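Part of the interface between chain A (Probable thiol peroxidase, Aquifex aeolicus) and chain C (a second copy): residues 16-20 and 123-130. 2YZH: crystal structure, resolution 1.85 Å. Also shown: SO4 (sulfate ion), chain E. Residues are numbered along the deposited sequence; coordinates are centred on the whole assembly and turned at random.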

# COMPACT_ATOMS: atom_id res chain seq x y z
N LEU A 16 -2.56 16.96 3.61
CA LEU A 16 -1.63 16.11 2.88
C LEU A 16 -0.97 15.16 3.86
O LEU A 16 -0.90 15.43 5.06
CB LEU A 16 -0.56 16.96 2.20
CG LEU A 16 -1.02 18.05 1.22
CD1 LEU A 16 0.20 18.80 0.71
CD2 LEU A 16 -1.79 17.44 0.08
N VAL A 17 -0.48 14.03 3.35
CA VAL A 17 0.20 13.06 4.18
C VAL A 17 1.66 13.54 4.29
O VAL A 17 2.22 14.07 3.33
CB VAL A 17 0.15 11.67 3.52
CG1 VAL A 17 0.91 10.65 4.36
CG2 VAL A 17 -1.32 11.24 3.34
N GLY A 18 2.24 13.38 5.47
CA GLY A 18 3.62 13.81 5.67
C GLY A 18 4.59 12.87 5.00
O GLY A 18 4.17 11.84 4.46
N PRO A 19 5.90 13.16 5.03
CA PRO A 19 6.50 14.34 5.67
C PRO A 19 6.60 15.55 4.74
O PRO A 19 6.49 15.43 3.52
CB PRO A 19 7.87 13.84 6.08
CG PRO A 19 8.24 13.00 4.91
CD PRO A 19 6.96 12.21 4.63
N GLU A 20 6.82 16.71 5.33
CA GLU A 20 6.96 17.94 4.57
C GLU A 20 8.42 18.07 4.17
O GLU A 20 9.30 18.05 5.03
CB GLU A 20 6.53 19.13 5.43
CG GLU A 20 6.60 20.48 4.73
CD GLU A 20 6.14 21.62 5.63
OE1 GLU A 20 6.78 21.84 6.69
OE2 GLU A 20 5.15 22.29 5.29
N ILE C 123 -2.93 7.41 11.01
CA ILE C 123 -2.18 8.64 11.25
C ILE C 123 -1.41 9.02 9.98
O ILE C 123 -0.67 8.21 9.42
CB ILE C 123 -1.22 8.47 12.44
CG1 ILE C 123 -2.04 8.22 13.72
CG2 ILE C 123 -0.35 9.71 12.62
CD1 ILE C 123 -1.22 7.79 14.92
N GLY C 124 -1.58 10.27 9.55
CA GLY C 124 -0.93 10.69 8.32
C GLY C 124 0.32 11.55 8.39
O GLY C 124 0.83 11.96 7.35
N GLU C 125 0.81 11.83 9.59
CA GLU C 125 2.01 12.65 9.71
C GLU C 125 2.73 12.45 11.02
O GLU C 125 2.19 11.88 11.98
CB GLU C 125 1.65 14.13 9.56
CG GLU C 125 1.05 14.73 10.82
CD GLU C 125 0.82 16.22 10.71
OE1 GLU C 125 1.77 16.96 10.34
OE2 GLU C 125 -0.30 16.67 11.00
N GLY C 126 3.97 12.93 11.07
CA GLY C 126 4.76 12.81 12.28
C GLY C 126 5.42 11.47 12.47
O GLY C 126 5.41 10.62 11.58
N ALA C 127 6.00 11.28 13.65
CA ALA C 127 6.70 10.05 14.00
C ALA C 127 5.84 8.80 13.95
O ALA C 127 6.34 7.70 13.71
CB ALA C 127 7.33 10.19 15.38
N LEU C 128 4.54 8.95 14.18
CA LEU C 128 3.64 7.80 14.16
C LEU C 128 2.87 7.62 12.86
O LEU C 128 1.88 6.90 12.83
CB LEU C 128 2.65 7.89 15.33
CG LEU C 128 3.24 7.91 16.75
CD1 LEU C 128 2.11 7.82 17.77
CD2 LEU C 128 4.20 6.75 16.94
N LYS C 129 3.31 8.27 11.79
CA LYS C 129 2.62 8.12 10.51
C LYS C 129 2.56 6.64 10.14
O LYS C 129 3.55 5.93 10.27
CB LYS C 129 3.33 8.89 9.39
CG LYS C 129 2.59 8.82 8.06
CD LYS C 129 3.33 9.52 6.92
CE LYS C 129 4.57 8.75 6.48
NZ LYS C 129 5.03 9.22 5.14
N GLY C 130 1.40 6.18 9.67
CA GLY C 130 1.25 4.79 9.26
C GLY C 130 0.71 3.87 10.34
O GLY C 130 0.45 2.70 10.08
S SO4 E . 6.91 15.42 9.44
O1 SO4 E . 6.75 16.02 10.78
O2 SO4 E . 5.64 14.80 9.01
O3 SO4 E . 7.29 16.48 8.48
O4 SO4 E . 7.97 14.40 9.49

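Two irregular backbone segments from two copies of the peroxidase meet at Gly A18, whose amide and carbonyl are both satisfied by chain C. The backbones come closest where Val A17 lies beside Gly C124 (CA to CA 4.9 Å) and Gly A18 beside Glu C125 (CA to CA 4.5 Å). Gly A18 N donates to Gly C124 O at 2.7 Å, a short and nearly straight hydrogen bond with an N-H...O angle of 169°. The same carbonyl oxygen also receives a CA-H...O contact from Val A17 CA, 3.4 Å from Gly C124 O, and the methyl Val A17 CG1 sits 3.3 Å from it. Gly A18 O, in turn, accepts from the ammonium group of Lys C129, with NZ to O at 2.8 Å; NZ is also hydrogen-bonded elsewhere in the structure. To reach this carbonyl, Lys C129 leaves its backbone toward chain A and runs its aliphatic portion past Val A17, where CD lies 3.7 Å from CG1, so one side chain supplies both nonpolar packing and a charged donor. Pro A19, preceded by a cis peptide bond, borders the lysine tip, its CD 3.6 Å from Lys C129 NZ.

On chain C, a type I turn from Gly C126 to Lys C129 is closed by Lys C129 N donating to Gly C126 O (3.2 Å), and Gly C130 N donates to Ile C123 O (2.9 Å). Gly C126 N instead binds the sulfate, at 3.2 Å from O2; Glu A20 N is 3.2 Å from O3 and donates to it. The anion, probably from the crystallisation liquor, thus links backbone amides of both chains. Space is tight beside it: a CB on Gly A18 would fall 2.7 Å from sulfate O2 and 3.3 Å from Glu C125 CB.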